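Local coordinates for protein kojibiose phosphorylase (Gut metagenome, PDB 6W0P) that is a family 65 glycoside hydrolase-type enzyme, combining an N-terminal beta-sandwich domain with a helical catalytic domain and a small C-terminal beta domain, at residues G77-T82 against K383-E388; Y235-T238 against E244-I247; I302-S307 against Q312-C317; K495-L500 against K529-K534; I631-G636 against Y678-L683. All coordinates share one frame; numbering follows the deposited sequence.

Contact 1 (G77-T82 against K383-E388)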
# COMPACT_ATOMS: atom_id res chain seq x y z
N GLY A 77 5.00 -8.57 8.41
CA GLY A 77 5.54 -9.12 7.15
C GLY A 77 5.77 -8.06 6.09
O GLY A 77 6.30 -8.40 5.04
N ILE A 78 5.44 -6.81 6.39
CA ILE A 78 5.68 -5.65 5.49
C ILE A 78 6.96 -4.94 5.91
O ILE A 78 7.12 -4.57 7.11
CB ILE A 78 4.45 -4.72 5.48
CG1 ILE A 78 3.26 -5.42 4.80
CG2 ILE A 78 4.80 -3.39 4.83
CD1 ILE A 78 1.98 -4.60 4.80
N VAL A 79 7.83 -4.68 4.93
CA VAL A 79 9.16 -4.06 5.21
C VAL A 79 8.96 -2.63 5.70
O VAL A 79 8.24 -1.85 5.04
CB VAL A 79 10.08 -4.18 3.99
CG1 VAL A 79 11.43 -3.52 4.26
CG2 VAL A 79 10.27 -5.64 3.62
N LYS A 80 9.53 -2.33 6.86
CA LYS A 80 9.44 -1.01 7.54
C LYS A 80 10.68 -0.20 7.16
O LYS A 80 10.59 1.02 7.15
CB LYS A 80 9.36 -1.18 9.06
CG LYS A 80 8.18 -2.00 9.58
CD LYS A 80 7.91 -1.77 11.07
CE LYS A 80 6.64 -2.45 11.57
NZ LYS A 80 6.15 -1.82 12.82
N ARG A 81 11.79 -0.88 6.84
CA ARG A 81 13.11 -0.23 6.62
C ARG A 81 13.85 -0.93 5.46
O ARG A 81 14.45 -2.00 5.67
CB ARG A 81 13.83 -0.22 7.96
CG ARG A 81 15.19 0.45 7.96
CD ARG A 81 15.90 0.24 9.29
NE ARG A 81 15.02 0.40 10.44
CZ ARG A 81 15.09 -0.32 11.56
NH1 ARG A 81 16.00 -1.28 11.70
NH2 ARG A 81 14.24 -0.10 12.55
N THR A 82 13.80 -0.33 4.27
CA THR A 82 14.51 -0.81 3.06
C THR A 82 16.01 -0.62 3.26
O THR A 82 16.42 0.08 4.22
CB THR A 82 13.99 -0.10 1.80
OG1 THR A 82 14.43 -0.86 0.67
CG2 THR A 82 14.47 1.34 1.69
N LYS A 383 15.49 -17.34 5.93
CA LYS A 383 14.72 -18.09 6.96
C LYS A 383 13.93 -17.12 7.84
O LYS A 383 12.78 -17.44 8.18
CB LYS A 383 15.64 -18.98 7.80
CG LYS A 383 16.07 -20.26 7.10
CD LYS A 383 17.43 -20.74 7.53
CE LYS A 383 17.39 -21.83 8.58
NZ LYS A 383 18.78 -22.22 8.94
N ALA A 384 14.51 -15.96 8.16
CA ALA A 384 13.81 -14.90 8.92
C ALA A 384 12.66 -14.36 8.06
O ALA A 384 11.57 -14.09 8.61
CB ALA A 384 14.80 -13.84 9.35
N ARG A 385 12.86 -14.27 6.74
CA ARG A 385 11.84 -13.78 5.79
C ARG A 385 10.66 -14.75 5.77
O ARG A 385 9.52 -14.26 5.75
CB ARG A 385 12.38 -13.60 4.37
CG ARG A 385 11.38 -13.01 3.39
CD ARG A 385 10.70 -11.73 3.85
NE ARG A 385 9.58 -11.35 2.99
CZ ARG A 385 8.70 -10.37 3.21
NH1 ARG A 385 8.72 -9.65 4.32
NH2 ARG A 385 7.74 -10.15 2.32
N ALA A 386 10.92 -16.05 5.71
CA ALA A 386 9.86 -17.09 5.73
C ALA A 386 9.02 -16.91 7.00
O ALA A 386 7.77 -16.96 6.89
CB ALA A 386 10.46 -18.48 5.63
N LYS A 387 9.66 -16.67 8.14
CA LYS A 387 8.97 -16.44 9.45
C LYS A 387 8.13 -15.16 9.38
O LYS A 387 6.97 -15.24 9.80
CB LYS A 387 9.97 -16.49 10.61
CG LYS A 387 10.49 -17.90 10.89
CD LYS A 387 11.32 -18.06 12.18
CE LYS A 387 11.59 -19.52 12.49
NZ LYS A 387 12.36 -19.69 13.75
N GLU A 388 8.63 -14.07 8.78
CA GLU A 388 7.86 -12.81 8.59
C GLU A 388 6.58 -13.10 7.78
O GLU A 388 5.61 -12.30 7.91
CB GLU A 388 8.70 -11.73 7.89
CG GLU A 388 9.85 -11.12 8.71
CD GLU A 388 10.80 -10.24 7.89
OE1 GLU A 388 10.69 -10.21 6.65
OE2 GLU A 388 11.67 -9.57 8.50
O HOH W 1 5.81 -8.17 2.35
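This is a seam between domains: the loop that follows strand 64-66 of the N-terminal domain brings Gly77 up against Arg385 and Glu388, which lie on helix 379-388 of the catalytic domain. Arg385 carries the contact. Its NH1 donates to Gly77 O over 2.8 Å, and the bond is bent, with 149° at the hydrogen. The nitrogen sits above the carbonyl plane, not on a lone pair, and the oxygen is tilted somewhat out of the guanidinium plane. NH1 also forms a salt bridge to Glu388 OE1, 3.1 Å away; this second bond is nearly straight and runs in the guanidinium plane, reaching the carboxylate oxygen on its anti side, though well out of the carboxylate plane. Water 1 closes a small ring, accepting from Arg385 NH2 at 2.8 Å and donating to Gly77 O at 2.7 Å. Gly77 O is thus gripped twice, once by the arginine and once by the water. With NH2 also bonded to Ala413 O, the rotation of the guanidinium is well fixed. The bend at chi2 (51°) steers the arginine chain out of its helix toward the loop. Beside it the backbones come close, with Gly77 CA 3.3 Å from Glu388 O, and Val79 CG2 approaches the guanidinium obliquely. The same spot meets the second subunit: Glu388 O accepts a hydrogen bond from Ser575 OG of that chain, and Ile78 packs on its Tyr576. Here the N-terminal beta-sandwich domain meets the (alpha/alpha)6 barrel of family 65, at the dimer interface.

Contact 2 (Y235-T238 against E244-I247)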
# COMPACT_ATOMS: atom_id res chain seq x y z
N TYR A 235 48.98 20.33 -5.72
CA TYR A 235 50.12 20.44 -6.67
C TYR A 235 50.08 21.83 -7.29
O TYR A 235 49.02 22.26 -7.79
CB TYR A 235 50.11 19.29 -7.69
CG TYR A 235 50.13 17.93 -7.04
CD1 TYR A 235 51.32 17.32 -6.67
CD2 TYR A 235 48.95 17.26 -6.75
CE1 TYR A 235 51.34 16.09 -6.03
CE2 TYR A 235 48.95 16.03 -6.11
CZ TYR A 235 50.14 15.45 -5.74
OH TYR A 235 50.15 14.25 -5.11
N GLU A 236 51.19 22.55 -7.17
CA GLU A 236 51.42 23.88 -7.78
C GLU A 236 52.29 23.61 -9.00
O GLU A 236 53.49 23.42 -8.82
CB GLU A 236 52.13 24.84 -6.82
CG GLU A 236 51.44 25.03 -5.48
CD GLU A 236 50.11 25.75 -5.52
OE1 GLU A 236 49.34 25.62 -4.53
OE2 GLU A 236 49.84 26.43 -6.54
N LEU A 237 51.68 23.50 -10.17
CA LEU A 237 52.42 23.08 -11.38
C LEU A 237 52.69 24.30 -12.26
O LEU A 237 51.76 25.13 -12.44
CB LEU A 237 51.60 22.02 -12.13
CG LEU A 237 51.22 20.79 -11.31
CD1 LEU A 237 50.27 19.91 -12.07
CD2 LEU A 237 52.46 20.02 -10.87
N THR A 238 53.91 24.37 -12.78
CA THR A 238 54.31 25.27 -13.87
C THR A 238 54.32 24.46 -15.16
O THR A 238 55.06 23.48 -15.24
CB THR A 238 55.65 25.95 -13.54
OG1 THR A 238 55.37 26.56 -12.28
CG2 THR A 238 56.09 26.98 -14.57
N GLU A 244 54.17 18.18 -22.26
CA GLU A 244 53.10 17.51 -21.49
C GLU A 244 53.61 17.26 -20.07
O GLU A 244 54.75 16.82 -19.93
CB GLU A 244 52.68 16.24 -22.22
CG GLU A 244 51.64 15.47 -21.47
CD GLU A 244 51.32 14.16 -22.15
OE1 GLU A 244 51.66 13.13 -21.56
OE2 GLU A 244 50.77 14.20 -23.26
N LYS A 245 52.81 17.60 -19.07
CA LYS A 245 53.08 17.33 -17.64
C LYS A 245 52.01 16.34 -17.17
O LYS A 245 50.83 16.67 -17.29
CB LYS A 245 53.02 18.65 -16.86
CG LYS A 245 53.20 18.53 -15.36
CD LYS A 245 54.64 18.25 -14.98
CE LYS A 245 54.81 17.93 -13.50
NZ LYS A 245 55.84 16.89 -13.27
N THR A 246 52.42 15.16 -16.71
CA THR A 246 51.50 14.07 -16.32
C THR A 246 51.74 13.77 -14.85
O THR A 246 52.87 13.85 -14.46
CB THR A 246 51.66 12.77 -17.13
OG1 THR A 246 52.89 12.13 -16.78
CG2 THR A 246 51.68 12.99 -18.62
N ILE A 247 50.70 13.36 -14.14
CA ILE A 247 50.78 12.76 -12.78
C ILE A 247 49.91 11.50 -12.79
O ILE A 247 48.88 11.50 -13.49
CB ILE A 247 50.35 13.80 -11.72
CG1 ILE A 247 50.45 13.25 -10.30
CG2 ILE A 247 48.96 14.34 -12.00
CD1 ILE A 247 50.26 14.33 -9.24
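Tyr235 holds its CG beside the backbone N (chi1 -56°), while Ile247 keeps CG1 anti to its own N (-178°) and extends beyond it, and the two side chains meet between the two sheets. The CD1 methyl of Ile247 lands squarely over one face of the tyrosine ring, 3.7 Å from the centroid and only 12° off the normal, a textbook CH-pi contact. Its closest ring atom is Tyr235 CZ, also at 3.7 Å, with Tyr235 CE1 and CE2 scarcely farther. Strands 230-239 and 245-256 follow one another in the chain but do not pair. Each belongs to a different sheet of the N-terminal beta-sandwich, so the connection is a beta-arch, and the contact is made by side chains from facing sheets. The CA atoms of Leu237 and Lys245 are accordingly 8.5 Å apart. The backbone bonds run within each sheet instead: Tyr235 pairs with Leu169 and Leu237 with Ile167, while Lys245 pairs with Phe159 and Ile247 with Ile157. The hydroxyl of Tyr235 is hydrogen-bonded to Thr217 OG1, which ties the far end of the ring to the sheet that carries Ile247. Nearer the turn, Leu237 CD2 touches Lys245 CE at 4.1 Å, the two chains crossing at about a right angle; here it is the aliphatic part of the lysine that packs, beside the leucine's other neighbours Phe159 and Leu219.

Contact 3 (I302-S307 against Q312-C317)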
# COMPACT_ATOMS: atom_id res chain seq x y z
N ILE A 302 31.60 -12.32 -29.10
CA ILE A 302 30.64 -12.58 -30.20
C ILE A 302 30.98 -11.67 -31.38
O ILE A 302 31.14 -10.47 -31.15
CB ILE A 302 29.20 -12.37 -29.71
CG1 ILE A 302 28.84 -13.39 -28.63
CG2 ILE A 302 28.23 -12.39 -30.88
CD1 ILE A 302 27.42 -13.26 -28.21
N LEU A 303 31.11 -12.24 -32.57
CA LEU A 303 31.36 -11.47 -33.81
C LEU A 303 30.03 -11.32 -34.53
O LEU A 303 29.29 -12.30 -34.60
CB LEU A 303 32.35 -12.19 -34.72
CG LEU A 303 33.77 -12.38 -34.20
CD1 LEU A 303 34.63 -13.07 -35.26
CD2 LEU A 303 34.39 -11.05 -33.85
N ILE A 304 29.76 -10.13 -35.05
CA ILE A 304 28.57 -9.85 -35.88
C ILE A 304 29.06 -9.12 -37.13
O ILE A 304 29.70 -8.05 -36.97
CB ILE A 304 27.52 -9.04 -35.10
CG1 ILE A 304 26.97 -9.88 -33.93
CG2 ILE A 304 26.42 -8.58 -36.05
CD1 ILE A 304 25.94 -9.20 -33.08
N ASP A 305 28.77 -9.70 -38.30
CA ASP A 305 29.14 -9.11 -39.61
C ASP A 305 27.85 -8.61 -40.27
O ASP A 305 26.88 -9.36 -40.28
CB ASP A 305 29.88 -10.11 -40.49
CG ASP A 305 30.39 -9.51 -41.79
OD1 ASP A 305 31.29 -8.66 -41.73
OD2 ASP A 305 29.84 -9.84 -42.84
N GLY A 306 27.87 -7.38 -40.79
CA GLY A 306 26.73 -6.79 -41.52
C GLY A 306 25.99 -5.77 -40.68
O GLY A 306 25.05 -5.16 -41.22
N SER A 307 26.40 -5.55 -39.41
CA SER A 307 25.81 -4.54 -38.50
C SER A 307 26.86 -4.05 -37.50
O SER A 307 27.02 -4.68 -36.47
CB SER A 307 24.60 -5.06 -37.79
OG SER A 307 24.16 -4.11 -36.84
N GLN A 312 29.14 -3.42 -32.10
CA GLN A 312 29.50 -2.54 -30.96
C GLN A 312 28.62 -2.91 -29.78
O GLN A 312 29.16 -3.09 -28.69
CB GLN A 312 29.33 -1.05 -31.28
CG GLN A 312 29.65 -0.14 -30.11
CD GLN A 312 29.51 1.31 -30.52
OE1 GLN A 312 28.49 1.70 -31.11
NE2 GLN A 312 30.53 2.12 -30.24
N GLY A 313 27.31 -3.01 -29.98
CA GLY A 313 26.36 -3.29 -28.89
C GLY A 313 26.71 -4.57 -28.17
O GLY A 313 26.93 -4.53 -26.91
N ILE A 314 26.78 -5.69 -28.89
CA ILE A 314 27.02 -6.99 -28.21
C ILE A 314 28.34 -6.94 -27.42
O ILE A 314 28.40 -7.52 -26.32
CB ILE A 314 26.97 -8.20 -29.16
CG1 ILE A 314 26.91 -9.49 -28.35
CG2 ILE A 314 28.14 -8.23 -30.14
CD1 ILE A 314 25.82 -9.50 -27.32
N ARG A 315 29.37 -6.31 -27.96
CA ARG A 315 30.69 -6.31 -27.28
C ARG A 315 30.59 -5.37 -26.07
O ARG A 315 31.13 -5.71 -25.01
CB ARG A 315 31.80 -5.97 -28.27
CG ARG A 315 33.16 -6.39 -27.72
CD ARG A 315 34.25 -6.22 -28.74
NE ARG A 315 34.35 -7.37 -29.61
CZ ARG A 315 34.29 -7.35 -30.94
NH1 ARG A 315 34.08 -6.21 -31.60
NH2 ARG A 315 34.43 -8.49 -31.59
N TYR A 316 29.82 -4.29 -26.19
CA TYR A 316 29.55 -3.42 -25.03
C TYR A 316 28.87 -4.26 -23.94
O TYR A 316 29.30 -4.17 -22.76
CB TYR A 316 28.73 -2.18 -25.44
CG TYR A 316 28.38 -1.32 -24.27
CD1 TYR A 316 29.31 -0.49 -23.67
CD2 TYR A 316 27.12 -1.39 -23.70
CE1 TYR A 316 28.99 0.27 -22.56
CE2 TYR A 316 26.78 -0.62 -22.61
CZ TYR A 316 27.72 0.21 -22.02
OH TYR A 316 27.37 0.93 -20.92
N CYS A 317 27.82 -5.01 -24.31
CA CYS A 317 27.03 -5.87 -23.37
C CYS A 317 27.96 -6.90 -22.69
O CYS A 317 27.92 -7.00 -21.46
CB CYS A 317 25.89 -6.59 -24.08
SG CYS A 317 24.56 -5.48 -24.62
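Ile314 faces two isoleucines of 302-307 with its two branches. Its CG1 lies 3.8 Å from Ile302 CD1 and 3.9 Å from Ile302 CB, while its CG2 methyl meets Ile304 CD1 at 3.8 Å; in both pairs the side chains cross at about a right angle. One residue on, Arg315 lies alongside Leu303, both pointing the same way, and Leu303 CD2 abuts the guanidinium edge, 3.4 Å from Arg315 NH2. The bend at chi3 (-85°) turns the arginine tip into this position. Its charge is paired with Asp301 through NH2, and NH1 also donates to Pro13 O. In a second shell, Gln311 links strand and helix: its amide receives from Ile304 N through OE1 and donates to Ile302 O through NE2, and Ser307 OG caps the helix at Asp310 N. Farther out, strand 303-305 forms the edge of a five-stranded antiparallel sheet beside strand 702-709, where Leu303 pairs with Gln704, while Ile302 and Ile314 both pack on Ile676, so helix 308-324 lies beside helix 666-680, with the 302-307 segment packed against both.

Contact 4 (K495-L500 against K529-K534)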
# COMPACT_ATOMS: atom_id res chain seq x y z
N LYS A 495 8.80 -28.75 -9.54
CA LYS A 495 10.17 -29.04 -10.04
C LYS A 495 11.17 -29.02 -8.88
O LYS A 495 12.08 -29.85 -8.88
CB LYS A 495 10.62 -28.07 -11.14
CG LYS A 495 10.00 -28.32 -12.51
CD LYS A 495 10.46 -29.61 -13.15
CE LYS A 495 10.25 -29.62 -14.64
NZ LYS A 495 10.51 -30.95 -15.22
N CYS A 496 11.03 -28.10 -7.93
CA CYS A 496 11.90 -28.07 -6.73
C CYS A 496 11.75 -29.39 -5.96
O CYS A 496 12.78 -30.01 -5.62
CB CYS A 496 11.58 -26.90 -5.82
SG CYS A 496 12.86 -26.69 -4.56
N PHE A 497 10.52 -29.83 -5.72
CA PHE A 497 10.22 -31.03 -4.89
C PHE A 497 10.85 -32.25 -5.55
O PHE A 497 11.49 -33.04 -4.83
CB PHE A 497 8.71 -31.22 -4.71
CG PHE A 497 8.04 -30.14 -3.91
CD1 PHE A 497 8.74 -29.40 -2.98
CD2 PHE A 497 6.69 -29.88 -4.09
CE1 PHE A 497 8.12 -28.39 -2.26
CE2 PHE A 497 6.06 -28.88 -3.37
CZ PHE A 497 6.78 -28.15 -2.44
N GLN A 498 10.69 -32.40 -6.86
CA GLN A 498 11.16 -33.59 -7.60
C GLN A 498 12.70 -33.59 -7.66
O GLN A 498 13.28 -34.66 -7.50
CB GLN A 498 10.52 -33.65 -8.98
CG GLN A 498 9.02 -33.89 -8.92
CD GLN A 498 8.41 -33.80 -10.29
OE1 GLN A 498 8.89 -33.05 -11.14
NE2 GLN A 498 7.34 -34.56 -10.51
N TYR A 499 13.34 -32.43 -7.79
CA TYR A 499 14.83 -32.38 -7.78
C TYR A 499 15.36 -32.81 -6.41
O TYR A 499 16.33 -33.60 -6.35
CB TYR A 499 15.36 -31.00 -8.17
CG TYR A 499 16.85 -30.97 -8.45
CD1 TYR A 499 17.43 -31.85 -9.35
CD2 TYR A 499 17.67 -30.05 -7.82
CE1 TYR A 499 18.80 -31.83 -9.62
CE2 TYR A 499 19.03 -30.00 -8.08
CZ TYR A 499 19.60 -30.89 -8.97
OH TYR A 499 20.94 -30.84 -9.22
N LEU A 500 14.79 -32.30 -5.32
CA LEU A 500 15.29 -32.62 -3.97
C LEU A 500 15.13 -34.13 -3.74
O LEU A 500 16.09 -34.76 -3.33
CB LEU A 500 14.51 -31.84 -2.90
CG LEU A 500 14.90 -32.18 -1.47
CD1 LEU A 500 16.39 -32.04 -1.25
CD2 LEU A 500 14.15 -31.30 -0.48
N LYS A 529 6.17 -35.52 -1.03
CA LYS A 529 5.69 -36.46 -2.07
C LYS A 529 4.21 -36.21 -2.34
O LYS A 529 3.83 -36.15 -3.53
CB LYS A 529 5.94 -37.93 -1.69
CG LYS A 529 7.31 -38.47 -2.07
CD LYS A 529 7.65 -39.82 -1.40
CE LYS A 529 9.10 -40.22 -1.55
NZ LYS A 529 9.46 -40.42 -2.98
N ASP A 530 3.38 -36.11 -1.31
CA ASP A 530 1.92 -35.94 -1.50
C ASP A 530 1.66 -34.57 -2.16
O ASP A 530 0.81 -34.53 -3.07
CB ASP A 530 1.13 -36.17 -0.20
CG ASP A 530 -0.38 -36.11 -0.42
OD1 ASP A 530 -0.90 -36.92 -1.24
OD2 ASP A 530 -1.04 -35.21 0.20
N ALA A 531 2.36 -33.50 -1.75
CA ALA A 531 2.12 -32.14 -2.31
C ALA A 531 2.53 -32.13 -3.79
O ALA A 531 1.79 -31.58 -4.63
CB ALA A 531 2.83 -31.09 -1.49
N SER A 532 3.62 -32.84 -4.11
CA SER A 532 4.17 -32.97 -5.48
C SER A 532 3.12 -33.62 -6.38
O SER A 532 2.88 -33.11 -7.46
CB SER A 532 5.45 -33.74 -5.46
OG SER A 532 6.15 -33.57 -6.68
N ARG A 533 2.51 -34.71 -5.91
CA ARG A 533 1.52 -35.50 -6.70
C ARG A 533 0.23 -34.68 -6.86
O ARG A 533 -0.39 -34.75 -7.92
CB ARG A 533 1.24 -36.84 -6.01
CG ARG A 533 2.43 -37.80 -5.98
CD ARG A 533 2.12 -39.25 -5.56
NE ARG A 533 1.23 -39.33 -4.39
CZ ARG A 533 1.57 -39.72 -3.16
NH1 ARG A 533 2.80 -40.11 -2.88
NH2 ARG A 533 0.67 -39.71 -2.19
N LYS A 534 -0.18 -33.93 -5.84
CA LYS A 534 -1.51 -33.27 -5.85
C LYS A 534 -1.41 -31.83 -6.36
O LYS A 534 -2.46 -31.19 -6.48
CB LYS A 534 -2.13 -33.33 -4.45
CG LYS A 534 -2.59 -34.72 -4.04
CD LYS A 534 -3.26 -34.72 -2.69
CE LYS A 534 -3.77 -36.08 -2.27
NZ LYS A 534 -4.22 -36.02 -0.86
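Phe497 projects from helix 487-504 toward Ser532 and Ala531 of helix 522-534. Starting at CB, the first neighbour is the serine, with Phe497 CB 4.0 Å from Ser532 OG and 4.2 Å from Ser532 CB. With CG beside the backbone N (chi1 -66°), the ring continues past the serine, and its CE2 reaches the Ala531 methyl at 4.3 Å. Both Ala531 CB and Ser532 CA approach the ring obliquely, so this is loose apolar contact and not a stack. Leu455 of helix 437-458 and Met528, one turn before Ser532, also touch this side chain. One residue along, Gln498 meets the same hydroxyl with its CG, 3.7 Å from Ser532 OG, and its NE2 ends 4.1 Å from that oxygen. The hydroxyl, anti to its backbone N (chi1 -165°), lies against the CH2 groups of Phe497 and Gln498. No hydrogen bond crosses between the two segments, although Lys529 reaches over to make a salt bridge with Asp501. On helix 522-534 itself, Asp530 joins Arg533 NH2 through OD1 at 3.3 Å, and its OD2 makes a long, weak bond to Lys534 NZ; Tyr461 OH also binds that OD2, so the carboxylate is held from several directions. The segment axes pass 9.6 Å apart with a crossing angle of -135°, with the small Ser532 and Ala531 facing the phenylalanine. This is helix-to-helix packing within the (alpha/alpha)6-barrel catalytic domain of family 65.

Contact 5 (I631-G636 against Y678-L683)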
# COMPACT_ATOMS: atom_id res chain seq x y z
N ILE A 631 11.78 -18.32 -27.96
CA ILE A 631 10.69 -19.31 -28.19
C ILE A 631 10.28 -19.22 -29.66
O ILE A 631 10.11 -20.28 -30.25
CB ILE A 631 9.53 -19.11 -27.20
CG1 ILE A 631 9.97 -19.48 -25.78
CG2 ILE A 631 8.30 -19.91 -27.63
CD1 ILE A 631 8.96 -19.06 -24.70
N ALA A 632 10.12 -18.03 -30.23
CA ALA A 632 9.76 -17.84 -31.65
C ALA A 632 10.76 -18.59 -32.53
O ALA A 632 10.31 -19.34 -33.38
CB ALA A 632 9.73 -16.38 -32.03
N SER A 633 12.07 -18.41 -32.30
CA SER A 633 13.13 -19.12 -33.06
C SER A 633 12.90 -20.64 -32.97
O SER A 633 12.88 -21.29 -34.00
CB SER A 633 14.52 -18.76 -32.57
OG SER A 633 14.97 -17.54 -33.13
N LYS A 634 12.71 -21.16 -31.76
CA LYS A 634 12.54 -22.60 -31.45
C LYS A 634 11.38 -23.18 -32.26
O LYS A 634 11.49 -24.37 -32.65
CB LYS A 634 12.30 -22.78 -29.95
CG LYS A 634 12.32 -24.21 -29.43
CD LYS A 634 13.68 -24.85 -29.40
CE LYS A 634 14.67 -24.17 -28.46
NZ LYS A 634 16.06 -24.68 -28.64
N ILE A 635 10.33 -22.41 -32.54
CA ILE A 635 9.12 -22.91 -33.26
C ILE A 635 9.08 -22.43 -34.73
O ILE A 635 8.03 -22.59 -35.36
CB ILE A 635 7.83 -22.58 -32.48
CG1 ILE A 635 7.63 -21.08 -32.27
CG2 ILE A 635 7.78 -23.33 -31.16
CD1 ILE A 635 6.51 -20.75 -31.33
N GLY A 636 10.18 -21.92 -35.28
CA GLY A 636 10.30 -21.59 -36.71
C GLY A 636 9.64 -20.28 -37.10
O GLY A 636 9.49 -20.06 -38.31
N TYR A 678 20.91 -18.79 -26.98
CA TYR A 678 19.69 -19.62 -26.82
C TYR A 678 18.75 -19.42 -28.02
O TYR A 678 18.07 -20.38 -28.40
CB TYR A 678 18.96 -19.33 -25.52
CG TYR A 678 19.64 -19.88 -24.30
CD1 TYR A 678 19.81 -21.25 -24.12
CD2 TYR A 678 20.10 -19.05 -23.29
CE1 TYR A 678 20.43 -21.77 -23.00
CE2 TYR A 678 20.72 -19.55 -22.16
CZ TYR A 678 20.90 -20.92 -22.02
OH TYR A 678 21.47 -21.40 -20.88
N GLY A 679 18.72 -18.21 -28.56
CA GLY A 679 17.77 -17.81 -29.62
C GLY A 679 18.27 -18.25 -30.98
O GLY A 679 17.94 -19.37 -31.40
N PHE A 680 19.02 -17.39 -31.66
CA PHE A 680 19.52 -17.66 -33.02
C PHE A 680 20.35 -18.94 -32.99
O PHE A 680 20.16 -19.73 -33.90
CB PHE A 680 20.26 -16.45 -33.58
CG PHE A 680 19.38 -15.25 -33.78
CD1 PHE A 680 18.30 -15.29 -34.66
CD2 PHE A 680 19.61 -14.08 -33.09
CE1 PHE A 680 17.48 -14.18 -34.82
CE2 PHE A 680 18.80 -12.98 -33.27
CZ PHE A 680 17.73 -13.03 -34.11
N GLY A 681 21.18 -19.17 -31.97
CA GLY A 681 22.04 -20.36 -31.88
C GLY A 681 21.27 -21.63 -31.55
O GLY A 681 21.76 -22.72 -31.90
N GLY A 682 20.10 -21.52 -30.91
CA GLY A 682 19.29 -22.67 -30.45
C GLY A 682 20.02 -23.54 -29.45
O GLY A 682 19.73 -24.72 -29.36
N LEU A 683 20.93 -22.97 -28.65
CA LEU A 683 21.66 -23.76 -27.63
C LEU A 683 20.66 -24.39 -26.63
O LEU A 683 19.72 -23.71 -26.18
CB LEU A 683 22.66 -22.85 -26.91
CG LEU A 683 23.30 -23.48 -25.68
CD1 LEU A 683 24.24 -24.60 -26.07
CD2 LEU A 683 24.03 -22.42 -24.87
O HOH W 2 17.67 -22.74 -27.28
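Ser633 and Lys634, neighbours at the end of helix 624-634, reach two separate points of the segment that closes helix 666-680. Ser633 points toward the backbone of Gly679, and its CB comes closer than the hydroxyl: CB is 3.7 Å from Gly679 O, and OG lies 3.9 Å from the same oxygen. Phe680 leaves its backbone away from the serine, but its ring swings back, with CD1 4.3 Å from Ser633 OG, which meets it obliquely; the ring also makes an edge-to-face contact with Phe645. The CA atoms of Ser633 and Gly679 lie 5.9 Å apart. Lys634 gets across differently. Its chain leaves with CG anti to the backbone N and then folds twice, at chi2 (71°) and chi3 (64°), which curls the ammonium group toward Gly682, with NZ 3.7 Å from Gly682 O. The hydrogen bonding runs through water 2, which accepts from Lys634 NZ at 2.9 Å and donates to the carbonyls of Tyr678, at 2.6 Å from its O, and of Leu683. One water thus gathers two carbonyl oxygens of the last turn and its exit, and the lysine charge is probably favourable beside the negative end of the helix dipole. These are two helix ends in the (alpha/alpha)6-barrel fold of family 65: one closes in a Schellman motif with Gly636 as C-prime residue (Gly636 N to Ser633 O, Leu637 N to Ala632 O), the other in a wider pi-type turn at 678-680 followed by the positive-phi Gly682.

The five contacts sample all the main parts of the chain. Contact 2, between the two sheets of the N-terminal beta-sandwich, is remote, its centre 69 Å from that of contact 4. Contact 1 spans 301 residues and ties the N-terminal domain to the catalytic domain, so contacts 2 and 3 both fall within the chain it encloses; contacts 4 and 5 come later. Contacts 3 and 5 are closest, with centres 19 Å apart, and helix 666-680 connects them: its Ile676 packs in contact 3 and its C-terminal end forms contact 5. Contact 4 lies within the helical domain, 26 Å from contact 1 between centres. Contact 1 thus bridges domains, contact 3 joins a C-terminal sheet to the helices, and the others are internal packing.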